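Local atomic coordinates of inositol-3-phosphate synthase (Caenorhabditis elegans, PDB entry 1VKO), a protein that belongs to the myo-inositol-1-phosphate synthase family, whose members use a Rossmann-type domain to hold nicotinamide-adenine-dinucleotide. Residues 369-372 with 373-377. Sequence-based numbering, arbitrary orientation.
Sequences QFRS and KEISK. With POP (pyrophosphate 2-), chain H; NAD (nicotinamide-adenine-dinucleotide), chain G.
On helix 367-378, which borders the NAD and pyrophosphate pocket, Phe-370 and Arg-371 meet Glu-374 and Ile-375 one turn on. Arg-371 and Glu-374 form a salt bridge: Arg-371 NE gives its N-H to Glu-374 OE1 at 3.0 Å, on the anti side of the carboxylate and 27° out of its plane, while Arg-371 NH2 adds a weak bond to the same oxygen. That oxygen lies in the guanidinium plane, though the two flat groups are turned 75° apart. Ile-375 CG1 sits over one guanidinium face, 3.5 Å from Arg-371 NH1. Glu-374, extended with CG anti to its backbone N (chi1 -176°), lays CB over one face of the Phe-370 ring in a CH-pi contact, and its CD comes within 3.4 Å of Phe-370 CE2. The backbone keeps the alpha-helical i to i+4 pattern, with Glu-374 N bonded to Phe-370 O at 2.8 Å. Lysines one turn apart serve the ligands: Lys-373 NZ bonds NAD O2D (2.8 Å) and pyrophosphate O5, and also pairs with Asp-324, which is hydrogen-bonded to Ser-376 OG as well. Lys-377 NZ grips pyrophosphate O6 at 2.6 Å and O3 at 3.0 Å, one oxygen from each phosphate.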
ATOM      1  N   GLN A 369      17.615  23.532  -4.785  1.00 44.05           N
ATOM      2  CA  GLN A 369      17.028  23.349  -3.440  1.00 43.63           C
ATOM      3  C   GLN A 369      16.695  21.871  -3.190  1.00 43.36           C
ATOM      4  O   GLN A 369      17.046  21.320  -2.129  1.00 42.97           O
ATOM      5  CB  GLN A 369      15.773  24.227  -3.267  1.00 43.44           C
ATOM      6  CG  GLN A 369      16.046  25.720  -2.916  1.00 40.74           C
ATOM      7  CD  GLN A 369      16.382  26.573  -4.121  1.00 36.12           C
ATOM      8  OE1 GLN A 369      15.634  26.591  -5.115  1.00 37.69           O
ATOM      9  NE2 GLN A 369      17.500  27.295  -4.043  1.00 44.84           N
ATOM     10  N   PHE A 370      16.039  21.234  -4.171  1.00 41.43           N
ATOM     11  CA  PHE A 370      15.850  19.768  -4.164  1.00 41.63           C
ATOM     12  C   PHE A 370      17.161  18.977  -4.033  1.00 41.50           C
ATOM     13  O   PHE A 370      17.168  17.965  -3.335  1.00 43.35           O
ATOM     14  CB  PHE A 370      15.062  19.265  -5.384  1.00 40.94           C
ATOM     15  CG  PHE A 370      15.101  17.768  -5.546  1.00 43.56           C
ATOM     16  CD1 PHE A 370      14.289  16.949  -4.754  1.00 46.35           C
ATOM     17  CD2 PHE A 370      15.983  17.174  -6.459  1.00 43.55           C
ATOM     18  CE1 PHE A 370      14.333  15.551  -4.880  1.00 56.52           C
ATOM     19  CE2 PHE A 370      16.039  15.766  -6.598  1.00 54.34           C
ATOM     20  CZ  PHE A 370      15.209  14.952  -5.809  1.00 55.13           C
ATOM     21  N   ARG A 371      18.250  19.407  -4.688  1.00 38.61           N
ATOM     22  CA  ARG A 371      19.568  18.797  -4.407  1.00 42.34           C
ATOM     23  C   ARG A 371      19.948  18.828  -2.913  1.00 42.02           C
ATOM     24  O   ARG A 371      20.259  17.762  -2.353  1.00 39.89           O
ATOM     25  CB  ARG A 371      20.716  19.384  -5.255  1.00 43.50           C
ATOM     26  CG  ARG A 371      21.242  18.473  -6.379  1.00 48.83           C
ATOM     27  CD  ARG A 371      22.382  17.489  -5.982  1.00 56.48           C
ATOM     28  NE  ARG A 371      21.956  16.082  -6.043  1.00 50.42           N
ATOM     29  CZ  ARG A 371      22.732  15.014  -5.794  1.00 56.58           C
ATOM     30  NH1 ARG A 371      24.015  15.143  -5.452  1.00 47.84           N
ATOM     31  NH2 ARG A 371      22.213  13.792  -5.889  1.00 56.87           N
ATOM     32  N   SER A 372      19.924  20.021  -2.277  1.00 40.35           N
ATOM     33  CA  SER A 372      20.200  20.136  -0.830  1.00 38.23           C
ATOM     34  C   SER A 372      19.560  18.933  -0.112  1.00 40.65           C
ATOM     35  O   SER A 372      20.237  18.151   0.573  1.00 40.82           O
ATOM     36  CB  SER A 372      19.617  21.443  -0.232  1.00 41.82           C
ATOM     37  OG  SER A 372      20.320  22.629  -0.590  1.00 35.31           O
ATOM     38  N   LYS A 373      18.243  18.794  -0.288  1.00 42.48           N
ATOM     39  CA  LYS A 373      17.425  17.757   0.376  1.00 43.67           C
ATOM     40  C   LYS A 373      17.651  16.298  -0.088  1.00 45.36           C
ATOM     41  O   LYS A 373      17.781  15.394   0.756  1.00 47.81           O
ATOM     42  CB  LYS A 373      15.939  18.124   0.263  1.00 41.20           C
ATOM     43  CG  LYS A 373      15.031  17.204   1.045  1.00 42.66           C
ATOM     44  CD  LYS A 373      15.015  17.523   2.551  1.00 42.80           C
ATOM     45  CE  LYS A 373      14.316  18.854   2.843  1.00 17.20           C
ATOM     46  NZ  LYS A 373      14.553  19.173   4.275  1.00 24.37           N
ATOM     47  N   GLU A 374      17.654  16.061  -1.407  1.00 45.18           N
ATOM     48  CA  GLU A 374      18.032  14.745  -1.982  1.00 45.97           C
ATOM     49  C   GLU A 374      19.284  14.115  -1.358  1.00 46.75           C
ATOM     50  O   GLU A 374      19.250  12.949  -0.970  1.00 47.81           O
ATOM     51  CB  GLU A 374      18.226  14.837  -3.502  1.00 45.09           C
ATOM     52  CG  GLU A 374      18.532  13.504  -4.199  1.00 43.50           C
ATOM     53  CD  GLU A 374      18.622  13.665  -5.708  1.00 48.26           C
ATOM     54  OE1 GLU A 374      19.279  14.642  -6.151  1.00 49.47           O
ATOM     55  OE2 GLU A 374      18.020  12.841  -6.452  1.00 43.74           O
ATOM     56  N   ILE A 375      20.380  14.877  -1.280  1.00 49.38           N
ATOM     57  CA  ILE A 375      21.644  14.398  -0.684  1.00 51.40           C
ATOM     58  C   ILE A 375      21.470  13.885   0.757  1.00 51.04           C
ATOM     59  O   ILE A 375      21.957  12.796   1.084  1.00 50.94           O
ATOM     60  CB  ILE A 375      22.776  15.490  -0.738  1.00 52.26           C
ATOM     61  CG1 ILE A 375      23.108  15.876  -2.190  1.00 49.47           C
ATOM     62  CG2 ILE A 375      24.049  15.019   0.052  1.00 52.90           C
ATOM     63  CD1 ILE A 375      24.234  16.911  -2.339  1.00 32.52           C
ATOM     64  N   SER A 376      20.782  14.676   1.595  1.00 49.45           N
ATOM     65  CA  SER A 376      20.599  14.386   3.036  1.00 47.34           C
ATOM     66  C   SER A 376      19.630  13.233   3.304  1.00 47.57           C
ATOM     67  O   SER A 376      19.807  12.490   4.275  1.00 47.05           O
ATOM     68  CB  SER A 376      20.142  15.639   3.803  1.00 47.45           C
ATOM     69  OG  SER A 376      18.813  15.952   3.458  1.00 33.93           O
ATOM     70  N   LYS A 377      18.609  13.104   2.451  1.00 47.78           N
ATOM     71  CA  LYS A 377      17.706  11.936   2.463  1.00 49.29           C
ATOM     72  C   LYS A 377      18.399  10.610   1.991  1.00 49.82           C
ATOM     73  O   LYS A 377      18.163   9.524   2.559  1.00 46.77           O
ATOM     74  CB  LYS A 377      16.425  12.234   1.646  1.00 49.31           C
ATOM     75  CG  LYS A 377      15.450  13.277   2.286  1.00 43.05           C
ATOM     76  CD  LYS A 377      14.253  13.566   1.367  1.00 42.85           C
ATOM     77  CE  LYS A 377      13.146  12.494   1.462  1.00 37.63           C
ATOM     78  NZ  LYS A 377      11.996  12.875   2.369  1.00 26.94           N
TER
HETATM   79  P1  POP H 602      11.590  13.071   6.328  1.00 50.92           P
HETATM   80  O1  POP H 602      11.985  12.527   7.694  1.00 48.27           O
HETATM   81  O2  POP H 602      10.106  12.887   6.113  1.00 54.44           O
HETATM   82  O3  POP H 602      12.340  12.307   5.248  1.00 38.38           O
HETATM   83  O   POP H 602      11.908  14.672   6.280  1.00 48.93           O
HETATM   84  P2  POP H 602      11.642  15.687   5.031  1.00 52.01           P
HETATM   85  O4  POP H 602      10.356  16.455   5.318  1.00 46.73           O
HETATM   86  O5  POP H 602      12.838  16.620   4.908  1.00 50.61           O
HETATM   87  O6  POP H 602      11.447  15.030   3.660  1.00 50.86           O
HETATM   88  PA  NAD G 601       7.826  27.154   5.353  1.00 25.23           P
HETATM   89  O1A NAD G 601       7.835  27.736   4.022  1.00 15.07           O
HETATM   90  O2A NAD G 601       6.433  27.086   5.828  1.00 18.41           O
HETATM   91  O5B NAD G 601       8.775  28.040   6.263  1.00 28.60           O
HETATM   92  C5B NAD G 601       9.773  28.828   5.686  1.00 24.71           C
HETATM   93  C4B NAD G 601       9.629  30.229   6.249  1.00 16.86           C
HETATM   94  O4B NAD G 601      10.900  30.840   6.248  1.00 27.42           O
HETATM   95  C3B NAD G 601       8.733  31.095   5.410  1.00 19.58           C
HETATM   96  O3B NAD G 601       8.064  31.920   6.351  1.00 17.06           O
HETATM   97  C2B NAD G 601       9.644  32.004   4.634  1.00 17.79           C
HETATM   98  O2B NAD G 601       9.027  33.288   4.713  1.00 24.24           O
HETATM   99  C1B NAD G 601      10.890  32.028   5.513  1.00 17.26           C
HETATM  100  N9A NAD G 601      12.212  32.345   4.914  1.00 16.04           N
HETATM  101  C8A NAD G 601      12.734  32.010   3.702  1.00 29.17           C
HETATM  102  N7A NAD G 601      13.969  32.551   3.607  1.00 22.19           N
HETATM  103  C5A NAD G 601      14.271  33.237   4.725  1.00 27.77           C
HETATM  104  C6A NAD G 601      15.374  34.006   5.135  1.00 32.19           C
HETATM  105  N6A NAD G 601      16.441  34.248   4.356  1.00 28.02           N
HETATM  106  N1A NAD G 601      15.334  34.608   6.367  1.00 14.67           N
HETATM  107  C2A NAD G 601      14.233  34.491   7.165  1.00 25.60           C
HETATM  108  N3A NAD G 601      13.163  33.778   6.730  1.00 14.80           N
HETATM  109  C4A NAD G 601      13.161  33.142   5.539  1.00 27.36           C
HETATM  110  O3  NAD G 601       8.543  25.700   5.387  1.00 18.80           O
HETATM  111  PN  NAD G 601       8.501  24.821   6.714  1.00 17.82           P
HETATM  112  O1N NAD G 601       8.320  25.758   7.854  1.00 34.71           O
HETATM  113  O2N NAD G 601       7.520  23.753   6.501  1.00 16.31           O
HETATM  114  O5D NAD G 601      10.005  24.248   6.915  1.00 21.97           O
HETATM  115  C5D NAD G 601      11.131  25.102   6.805  1.00 24.86           C
HETATM  116  C4D NAD G 601      12.451  24.371   6.494  1.00 24.67           C
HETATM  117  O4D NAD G 601      12.604  23.252   7.332  1.00 27.08           O
HETATM  118  C3D NAD G 601      12.561  23.856   5.054  1.00 23.94           C
HETATM  119  O3D NAD G 601      13.867  24.075   4.600  1.00 29.51           O
HETATM  120  C2D NAD G 601      12.448  22.361   5.210  1.00 31.80           C
HETATM  121  O2D NAD G 601      13.161  21.594   4.253  1.00 36.09           O
HETATM  122  C1D NAD G 601      13.072  22.165   6.565  1.00 28.92           C
HETATM  123  N1N NAD G 601      12.651  20.838   7.000  1.00 25.40           N
HETATM  124  C2N NAD G 601      11.332  20.574   7.195  1.00 13.40           C
HETATM  125  C3N NAD G 601      10.958  19.306   7.578  1.00 19.34           C
HETATM  126  C7N NAD G 601       9.593  19.175   8.139  1.00 25.56           C
HETATM  127  O7N NAD G 601       8.809  20.354   8.102  1.00 31.73           O
HETATM  128  N7N NAD G 601       9.187  18.008   8.655  1.00 25.15           N
HETATM  129  C4N NAD G 601      11.916  18.295   7.785  1.00 16.31           C
HETATM  130  C5N NAD G 601      13.246  18.578   7.563  1.00 15.55           C
HETATM  131  C6N NAD G 601      13.613  19.870   7.156  1.00 18.21           C